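Local coordinates for uncharacterized NTF-2 like protein (Burkholderia xenovorans LB400, PDB 3EN8), which is of unknown function but has the NTF2-like fold of SnoaL-related proteins, forms a two-chain assembly and binds calcium, at residues 12-17 and 94-99; 68-71 and 76-79; 81-86 and 108-113. All blocks are in the same frame, centred on the assembly; numbering follows the deposited sequence.

Contact 1 (12-17 and 94-99); sequences NAHWQA and SIMEFR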
loop_
_atom_site.group_PDB
_atom_site.type_symbol
_atom_site.label_atom_id
_atom_site.label_comp_id
_atom_site.label_asym_id
_atom_site.label_seq_id
_atom_site.Cartn_x
_atom_site.Cartn_y
_atom_site.Cartn_z
ATOM N N ASN A 12 10.755 -11.475 6.758
ATOM C CA ASN A 12 11.550 -12.163 5.723
ATOM C C ASN A 12 11.131 -13.636 5.647
ATOM O O ASN A 12 10.997 -14.235 4.570
ATOM C CB ASN A 12 13.054 -12.049 6.011
ATOM C CG ASN A 12 13.598 -10.659 5.760
ATOM O OD1 ASN A 12 12.952 -9.859 5.096
ATOM N ND2 ASN A 12 14.767 -10.348 6.344
ATOM N N ALA A 13 10.916 -14.217 6.816
ATOM C CA ALA A 13 10.584 -15.663 6.914
ATOM C C ALA A 13 9.158 -15.916 6.432
ATOM O O ALA A 13 8.848 -16.921 5.738
ATOM C CB ALA A 13 10.792 -16.174 8.356
ATOM N N HIS A 14 8.311 -14.962 6.772
ATOM C CA HIS A 14 6.902 -14.947 6.336
ATOM C C HIS A 14 6.822 -15.010 4.844
ATOM O O HIS A 14 6.035 -15.765 4.263
ATOM C CB HIS A 14 6.185 -13.675 6.819
ATOM C CG HIS A 14 4.767 -13.545 6.316
ATOM N ND1 HIS A 14 3.733 -14.336 6.781
ATOM C CD2 HIS A 14 4.224 -12.734 5.382
ATOM C CE1 HIS A 14 2.609 -13.982 6.177
ATOM N NE2 HIS A 14 2.888 -13.024 5.306
ATOM N N TRP A 15 7.628 -14.172 4.190
ATOM C CA TRP A 15 7.513 -14.047 2.740
ATOM C C TRP A 15 8.175 -15.230 2.056
ATOM O O TRP A 15 7.736 -15.685 1.002
ATOM C CB TRP A 15 8.107 -12.733 2.214
ATOM C CG TRP A 15 7.323 -11.553 2.731
ATOM C CD1 TRP A 15 7.817 -10.527 3.431
ATOM C CD2 TRP A 15 5.895 -11.343 2.634
ATOM N NE1 TRP A 15 6.791 -9.648 3.790
ATOM C CE2 TRP A 15 5.609 -10.131 3.298
ATOM C CE3 TRP A 15 4.831 -12.060 2.044
ATOM C CZ2 TRP A 15 4.314 -9.632 3.415
ATOM C CZ3 TRP A 15 3.573 -11.550 2.134
ATOM C CH2 TRP A 15 3.319 -10.358 2.841
ATOM N N GLN A 16 9.231 -15.733 2.675
ATOM C CA GLN A 16 9.870 -16.951 2.171
ATOM C C GLN A 16 8.893 -18.099 2.199
ATOM O O GLN A 16 8.851 -18.958 1.292
ATOM C CB GLN A 16 11.109 -17.319 3.002
ATOM C CG GLN A 16 12.302 -16.412 2.749
ATOM C CD GLN A 16 12.937 -16.627 1.373
ATOM O OE1 GLN A 16 12.590 -17.562 0.645
ATOM N NE2 GLN A 16 13.900 -15.773 1.028
ATOM N N ALA A 17 8.128 -18.130 3.268
ATOM C CA ALA A 17 7.125 -19.194 3.461
ATOM C C ALA A 17 6.049 -19.093 2.407
ATOM O O ALA A 17 5.577 -20.118 1.839
ATOM C CB ALA A 17 6.526 -19.150 4.841
ATOM N N SER A 94 1.156 -5.313 1.261
ATOM C CA SER A 94 0.648 -5.812 2.495
ATOM C C SER A 94 1.063 -4.854 3.633
ATOM O O SER A 94 2.276 -4.706 3.921
ATOM C CB SER A 94 1.214 -7.221 2.784
ATOM O OG SER A 94 1.049 -7.643 4.132
ATOM N N ILE A 95 0.055 -4.295 4.256
ATOM C CA ILE A 95 0.223 -3.364 5.374
ATOM C C ILE A 95 -0.039 -4.146 6.639
ATOM O O ILE A 95 -1.150 -4.669 6.815
ATOM C CB ILE A 95 -0.763 -2.163 5.289
ATOM C CG1 ILE A 95 -0.717 -1.458 3.959
ATOM C CG2 ILE A 95 -0.545 -1.220 6.494
ATOM C CD1 ILE A 95 -2.021 -0.678 3.670
HETATM N N MSE A 96 0.959 -4.259 7.515
HETATM C CA MSE A 96 0.785 -5.067 8.729
HETATM C C MSE A 96 0.973 -4.267 9.993
HETATM O O MSE A 96 1.925 -3.521 10.148
HETATM C CB MSE A 96 1.719 -6.277 8.766
HETATM C CG MSE A 96 1.351 -7.379 7.754
HETATM SE SE MSE A 96 2.836 -8.618 7.633
HETATM C CE MSE A 96 1.938 -9.979 6.615
ATOM N N GLU A 97 0.034 -4.482 10.892
ATOM C CA GLU A 97 0.114 -3.921 12.260
ATOM C C GLU A 97 0.378 -5.026 13.250
ATOM O O GLU A 97 -0.348 -6.037 13.329
ATOM C CB GLU A 97 -1.180 -3.236 12.594
ATOM C CG GLU A 97 -1.567 -2.172 11.630
ATOM C CD GLU A 97 -3.039 -1.893 11.682
ATOM O OE1 GLU A 97 -3.521 -1.443 12.736
ATOM O OE2 GLU A 97 -3.711 -2.145 10.669
ATOM N N PHE A 98 1.435 -4.789 14.016
ATOM C CA PHE A 98 1.963 -5.686 15.014
ATOM C C PHE A 98 1.617 -5.248 16.437
ATOM O O PHE A 98 1.489 -4.061 16.769
ATOM C CB PHE A 98 3.524 -5.791 14.913
ATOM C CG PHE A 98 4.028 -6.632 13.752
ATOM C CD1 PHE A 98 3.989 -6.155 12.452
ATOM C CD2 PHE A 98 4.538 -7.893 13.974
ATOM C CE1 PHE A 98 4.434 -6.919 11.417
ATOM C CE2 PHE A 98 4.980 -8.684 12.916
ATOM C CZ PHE A 98 4.948 -8.177 11.641
ATOM N N ARG A 99 1.449 -6.261 17.254
ATOM C CA ARG A 99 1.395 -6.101 18.714
ATOM C C ARG A 99 2.036 -7.298 19.366
ATOM O O ARG A 99 1.725 -8.449 19.072
ATOM C CB ARG A 99 -0.035 -5.955 19.216
ATOM C CG ARG A 99 -0.852 -4.887 18.493
#
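This is a buried helix-on-sheet contact: helix 3-20, through His-14 and Trp-15, lies against the concave side of the curved sheet, where Ser-94 and Met-96 of strand 88-99 reach up to it. At their closest the two axes are 13.1 Å apart, and long side chains have to fill that gap. Met-96, modelled as selenomethionine, suits this role because its chain runs extended beyond CG (chi2 167°, chi3 170°) and drives its terminal methyl at the two rings. Met-96 CE comes within 3.4 Å of His-14 NE2 and 4.0 Å of Trp-15 CZ2, obliquely to both. Met-96 SE sits 5.2 Å from the centre of the His-14 ring, also obliquely, a loose Met-aromatic contact. The rings are set against each other too, since His-14 CD2 lies 3.3 Å above one face of the Trp-15 indole, toward its rim. At the edge of that indole, near its plane, Ser-94 OG is 3.8 Å from Trp-15 CH2, in van der Waals contact; the hydroxyl is hydrogen-bonded to Glu-106 on the next strand. A residue as small as Ser-94 suits a place beside the broad indole, which also meets the ring of Tyr-81. An N-terminal helix packed into the hollow of a strongly bent sheet is characteristic of the NTF2-like, cone-shaped fold.

Contact 2 (68-71 and 76-79); sequences RRIQ and LWIT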
loop_
_atom_site.group_PDB
_atom_site.type_symbol
_atom_site.label_atom_id
_atom_site.label_comp_id
_atom_site.label_asym_id
_atom_site.label_seq_id
_atom_site.Cartn_x
_atom_site.Cartn_y
_atom_site.Cartn_z
ATOM N N ARG A 68 9.716 -6.715 -3.313
ATOM C CA ARG A 68 10.250 -5.461 -3.876
ATOM C C ARG A 68 10.937 -4.612 -2.800
ATOM O O ARG A 68 12.087 -4.148 -2.894
ATOM C CB ARG A 68 9.121 -4.627 -4.498
ATOM C CG ARG A 68 9.626 -3.347 -5.145
ATOM C CD ARG A 68 8.512 -2.454 -5.694
ATOM N NE ARG A 68 9.024 -1.209 -6.294
ATOM C CZ ARG A 68 9.343 -1.077 -7.583
ATOM N NH1 ARG A 68 9.257 -2.102 -8.415
ATOM N NH2 ARG A 68 9.792 0.087 -8.043
ATOM N N ARG A 69 10.206 -4.430 -1.747
ATOM C CA ARG A 69 10.673 -3.587 -0.623
ATOM C C ARG A 69 9.881 -3.835 0.648
ATOM O O ARG A 69 8.667 -4.004 0.615
ATOM C CB ARG A 69 10.541 -2.110 -0.979
ATOM C CG ARG A 69 11.139 -1.182 0.062
ATOM C CD ARG A 69 11.101 0.256 -0.380
ATOM N NE ARG A 69 11.882 1.067 0.566
ATOM C CZ ARG A 69 11.799 2.385 0.631
ATOM N NH1 ARG A 69 10.952 3.031 -0.161
ATOM N NH2 ARG A 69 12.525 3.051 1.496
ATOM N N ILE A 70 10.598 -3.805 1.779
ATOM C CA ILE A 70 9.960 -3.835 3.096
ATOM C C ILE A 70 10.415 -2.615 3.893
ATOM O O ILE A 70 11.582 -2.331 3.991
ATOM C CB ILE A 70 10.304 -5.117 3.906
ATOM C CG1 ILE A 70 9.852 -6.377 3.184
ATOM C CG2 ILE A 70 9.685 -5.077 5.339
ATOM C CD1 ILE A 70 10.635 -7.675 3.594
ATOM N N GLN A 71 9.427 -1.884 4.370
ATOM C CA GLN A 71 9.641 -0.712 5.254
ATOM C C GLN A 71 8.897 -0.923 6.540
ATOM O O GLN A 71 7.850 -1.553 6.573
ATOM C CB GLN A 71 9.106 0.576 4.610
ATOM C CG GLN A 71 9.784 0.981 3.323
ATOM C CD GLN A 71 9.234 2.275 2.830
ATOM O OE1 GLN A 71 9.587 3.339 3.348
ATOM N NE2 GLN A 71 8.322 2.208 1.897
ATOM N N LEU A 76 4.387 -0.724 12.737
ATOM C CA LEU A 76 3.806 -0.549 11.392
ATOM C C LEU A 76 4.760 -1.001 10.306
ATOM O O LEU A 76 5.868 -0.456 10.174
ATOM C CB LEU A 76 3.421 0.911 11.163
ATOM C CG LEU A 76 2.724 1.259 9.835
ATOM C CD1 LEU A 76 1.381 0.484 9.722
ATOM C CD2 LEU A 76 2.478 2.760 9.766
ATOM N N TRP A 77 4.274 -1.929 9.484
ATOM C CA TRP A 77 5.093 -2.578 8.468
ATOM C C TRP A 77 4.369 -2.619 7.124
ATOM O O TRP A 77 3.165 -2.813 7.030
ATOM C CB TRP A 77 5.520 -3.968 8.950
ATOM C CG TRP A 77 6.484 -3.770 10.105
ATOM C CD1 TRP A 77 6.162 -3.480 11.389
ATOM C CD2 TRP A 77 7.904 -3.712 10.019
ATOM N NE1 TRP A 77 7.305 -3.238 12.132
ATOM C CE2 TRP A 77 8.388 -3.360 11.295
ATOM C CE3 TRP A 77 8.827 -3.909 8.976
ATOM C CZ2 TRP A 77 9.739 -3.250 11.555
ATOM C CZ3 TRP A 77 10.132 -3.764 9.232
ATOM C CH2 TRP A 77 10.592 -3.430 10.519
ATOM N N ILE A 78 5.144 -2.392 6.084
ATOM C CA ILE A 78 4.598 -2.461 4.743
ATOM C C ILE A 78 5.534 -3.101 3.736
ATOM O O ILE A 78 6.680 -2.707 3.541
ATOM C CB ILE A 78 4.069 -1.096 4.260
ATOM C CG1 ILE A 78 3.312 -1.296 2.948
ATOM C CG2 ILE A 78 5.179 -0.025 4.152
ATOM C CD1 ILE A 78 2.579 -0.044 2.496
ATOM N N THR A 79 4.983 -4.119 3.115
ATOM C CA THR A 79 5.717 -4.950 2.168
ATOM C C THR A 79 5.095 -4.751 0.802
ATOM O O THR A 79 3.880 -4.877 0.611
ATOM C CB THR A 79 5.729 -6.465 2.544
ATOM O OG1 THR A 79 6.292 -6.669 3.832
ATOM C CG2 THR A 79 6.512 -7.273 1.476
#
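Strands 68-71 and 76-79 run antiparallel, 179° between their directions and 4.9 Å between axes, with Gln-71 and Ile-78 as a hydrogen-bonded pair and Ile-70 and Thr-79 as a non-hydrogen-bonded one. Gln-71 N donates a hydrogen bond to Ile-78 O over 3.0 Å, and Ile-78 N returns one to Gln-71 O over 2.9 Å; both are almost straight at the hydrogen, so two reciprocal bonds hold the pair in register. CA-H...O contacts add to them, such as Ile-70 CA to Ile-78 O.

On the face that carries Ile-70 and Thr-79, the two beta-branched side chains lie side by side and point the same way, Ile-70 CG1 being 3.6 Å from Thr-79 OG1. Beta-branched residues favour the extended backbone. With Thr-79 OG1 opposite its own carbonyl carbon (chi1 -58°), the hydroxyl faces the isoleucine and also takes a weak hydrogen bond from Trp-15. Ile-70 CG2 meets the edge of the Trp-77 indole, 3.9 Å from Trp-77 CE3 and near the ring plane; the indole NH is bonded to Gly-74 O in the hairpin turn. On the other face, the Arg-69 guanidinium is laid over Gln-71 while it forms a salt bridge with Glu-97 of the second subunit.

Arg-68 and Arg-69 both face Glu-80, which makes a classic beta bulge beside the pair. Strand 64-73 is an outermost strand of the sheet in this chain, and strand 76-85 lies next to it: helix 3-20 covers Ile-70 and Trp-77, strand 88-99 bonds to Trp-77 and Thr-79, and Gln-71 packs on Glu-97 of the second subunit.

Contact 3 (81-86 and 108-113); sequences YSISYN and QYFSDP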
loop_
_atom_site.group_PDB
_atom_site.type_symbol
_atom_site.label_atom_id
_atom_site.label_comp_id
_atom_site.label_asym_id
_atom_site.label_seq_id
_atom_site.Cartn_x
_atom_site.Cartn_y
_atom_site.Cartn_z
ATOM N N TYR A 81 5.453 -6.225 -2.955
ATOM C CA TYR A 81 5.930 -7.511 -3.531
ATOM C C TYR A 81 5.096 -7.845 -4.705
ATOM O O TYR A 81 4.056 -7.282 -4.888
ATOM C CB TYR A 81 5.916 -8.658 -2.516
ATOM C CG TYR A 81 4.574 -9.104 -1.906
ATOM C CD1 TYR A 81 3.939 -8.349 -0.901
ATOM C CD2 TYR A 81 3.974 -10.279 -2.288
ATOM C CE1 TYR A 81 2.756 -8.759 -0.347
ATOM C CE2 TYR A 81 2.774 -10.718 -1.715
ATOM C CZ TYR A 81 2.156 -9.939 -0.729
ATOM O OH TYR A 81 0.947 -10.387 -0.168
ATOM N N SER A 82 5.606 -8.771 -5.505
ATOM C CA SER A 82 4.894 -9.275 -6.682
ATOM C C SER A 82 4.561 -10.763 -6.485
ATOM O O SER A 82 5.339 -11.563 -5.920
ATOM C CB SER A 82 5.738 -9.084 -7.953
ATOM O OG SER A 82 5.897 -7.712 -8.241
ATOM N N ILE A 83 3.352 -11.099 -6.887
ATOM C CA ILE A 83 2.909 -12.483 -6.952
ATOM C C ILE A 83 2.406 -12.775 -8.368
ATOM O O ILE A 83 1.883 -11.891 -9.039
ATOM C CB ILE A 83 1.790 -12.757 -5.924
ATOM C CG1 ILE A 83 0.516 -11.993 -6.236
ATOM C CG2 ILE A 83 2.259 -12.394 -4.520
ATOM C CD1 ILE A 83 -0.616 -12.278 -5.266
ATOM N N SER A 84 2.565 -13.988 -8.852
ATOM C CA SER A 84 2.097 -14.250 -10.195
ATOM C C SER A 84 1.579 -15.672 -10.338
ATOM O O SER A 84 2.094 -16.604 -9.736
ATOM C CB SER A 84 3.228 -13.966 -11.196
ATOM O OG SER A 84 2.871 -14.238 -12.526
ATOM N N TYR A 85 0.519 -15.754 -11.134
ATOM C CA TYR A 85 -0.161 -16.980 -11.531
ATOM C C TYR A 85 -0.485 -16.859 -13.007
ATOM O O TYR A 85 -0.952 -15.831 -13.464
ATOM C CB TYR A 85 -1.486 -17.176 -10.763
ATOM C CG TYR A 85 -1.360 -17.236 -9.262
ATOM C CD1 TYR A 85 -1.339 -16.080 -8.491
ATOM C CD2 TYR A 85 -1.292 -18.457 -8.614
ATOM C CE1 TYR A 85 -1.208 -16.141 -7.105
ATOM C CE2 TYR A 85 -1.172 -18.535 -7.241
ATOM C CZ TYR A 85 -1.138 -17.388 -6.489
ATOM O OH TYR A 85 -0.997 -17.522 -5.115
ATOM N N ASN A 86 -0.190 -17.902 -13.754
ATOM C CA ASN A 86 -0.559 -17.973 -15.144
ATOM C C ASN A 86 0.068 -16.880 -16.000
ATOM O O ASN A 86 -0.472 -16.485 -17.020
ATOM C CB ASN A 86 -2.071 -17.909 -15.286
ATOM C CG ASN A 86 -2.772 -18.952 -14.461
ATOM O OD1 ASN A 86 -3.608 -18.634 -13.602
ATOM N ND2 ASN A 86 -2.425 -20.209 -14.693
ATOM N N GLN A 108 -4.354 -5.957 2.574
ATOM C CA GLN A 108 -3.730 -6.235 1.302
ATOM C C GLN A 108 -4.449 -5.590 0.109
ATOM O O GLN A 108 -5.671 -5.539 0.035
ATOM C CB GLN A 108 -3.624 -7.742 1.077
ATOM C CG GLN A 108 -2.540 -8.471 1.866
ATOM C CD GLN A 108 -2.598 -9.997 1.642
ATOM O OE1 GLN A 108 -3.575 -10.646 1.988
ATOM N NE2 GLN A 108 -1.520 -10.568 1.100
ATOM N N TYR A 109 -3.620 -5.111 -0.804
ATOM C CA TYR A 109 -4.038 -4.618 -2.111
ATOM C C TYR A 109 -3.290 -5.359 -3.234
ATOM O O TYR A 109 -2.090 -5.595 -3.157
ATOM C CB TYR A 109 -3.674 -3.156 -2.226
ATOM C CG TYR A 109 -4.506 -2.243 -1.360
ATOM C CD1 TYR A 109 -4.163 -1.990 -0.068
ATOM C CD2 TYR A 109 -5.685 -1.673 -1.856
ATOM C CE1 TYR A 109 -4.928 -1.145 0.738
ATOM C CE2 TYR A 109 -6.437 -0.805 -1.079
ATOM C CZ TYR A 109 -6.069 -0.559 0.201
ATOM O OH TYR A 109 -6.840 0.263 0.947
ATOM N N PHE A 110 -4.011 -5.607 -4.292
ATOM C CA PHE A 110 -3.534 -6.381 -5.433
ATOM C C PHE A 110 -3.789 -5.578 -6.675
ATOM O O PHE A 110 -4.931 -5.363 -7.052
ATOM C CB PHE A 110 -4.271 -7.723 -5.516
ATOM C CG PHE A 110 -4.249 -8.515 -4.230
ATOM C CD1 PHE A 110 -3.200 -9.380 -3.961
ATOM C CD2 PHE A 110 -5.283 -8.398 -3.292
ATOM C CE1 PHE A 110 -3.179 -10.124 -2.787
ATOM C CE2 PHE A 110 -5.248 -9.144 -2.094
ATOM C CZ PHE A 110 -4.203 -9.989 -1.862
ATOM N N SER A 111 -2.711 -5.066 -7.254
ATOM C CA SER A 111 -2.810 -4.116 -8.350
ATOM C C SER A 111 -2.190 -4.665 -9.639
ATOM O O SER A 111 -1.290 -5.512 -9.619
ATOM C CB SER A 111 -2.214 -2.757 -7.931
ATOM O OG SER A 111 -0.825 -2.749 -7.989
ATOM N N ASP A 112 -2.719 -4.184 -10.757
ATOM C CA ASP A 112 -2.209 -4.558 -12.076
ATOM C C ASP A 112 -1.054 -3.664 -12.533
ATOM O O ASP A 112 -0.992 -2.482 -12.158
ATOM C CB ASP A 112 -3.311 -4.471 -13.130
ATOM C CG ASP A 112 -4.390 -5.491 -12.920
ATOM O OD1 ASP A 112 -4.086 -6.694 -12.930
ATOM O OD2 ASP A 112 -5.548 -5.080 -12.758
ATOM N N PRO A 113 -0.142 -4.212 -13.352
ATOM C CA PRO A 113 0.776 -3.354 -14.086
ATOM C C PRO A 113 -0.013 -2.401 -14.946
ATOM O O PRO A 113 -1.139 -2.726 -15.370
ATOM C CB PRO A 113 1.529 -4.336 -15.008
ATOM C CG PRO A 113 1.255 -5.656 -14.478
ATOM C CD PRO A 113 -0.096 -5.587 -13.877
#
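The phenol of Tyr-81 and the carboxamide of Gln-108 meet edge on, the amide nitrogen lying near the plane of the ring, while Trp-15 lies over one face of the phenol and the ring of Phe-65 also meets it. Ring and amide planes are only 24° apart, although the two side chains cross at about a right angle. Gln-108 NE2 donates to Tyr-81 OH over 2.8 Å, with the oxygen practically in the amide plane. The angle of 133° at the hydrogen shows that the bond is short yet distinctly bent. Tyr-81 starts from the torsion that puts CG between backbone N and carbonyl carbon (chi1 63°), and from there its ring stretches past strand 88-99 to reach strand 102-111. A tyrosine suits this place because it is long and carries an acceptor at its tip.

Further along the strands, a purely apolar contact bridges the same gap. Ile-83 CD1 approaches the Phe-110 ring obliquely, 4.1 Å from Phe-110 CD1, and both residues also touch Thr-92 on the strand between them. The Phe-110 side chain is near a bound tetraethylene glycol, probably from the crystallisation liquor, which may mark a pocket.

The other end of the Gln-108 amide is used as well, for its OE1 accepts a bond from Arg-55. A carboxamide gripped at both ends is held in one rotation, nitrogen toward the phenol and oxygen toward the guanidinium. The positive charge of Arg-55 would probably polarise the amide and make its N-H a somewhat stronger donor to Tyr-81.

In the fold
From the N terminus, helix 3-20 supplies the first half of contact 1, whose loop stays open until strand 88-99 is reached. Contact 2 opens and closes within that span as the tight hairpin 68-71 and 76-79. Contact 3 begins afterwards on the same strand 76-85, but ends on strand 102-111, beyond the close of contact 1, so contacts 1 and 3 cross while 2 and 3 follow in series. Strand 88-99 lies between strands 76-85 and 102-111, and its Ser-94 touches both Tyr-81 and Gln-108. Contact 1 ties the helix to strand 88-99, while contacts 2 and 3 join strands of the sheet, four adjoining ones in all; all three contacts border the second subunit.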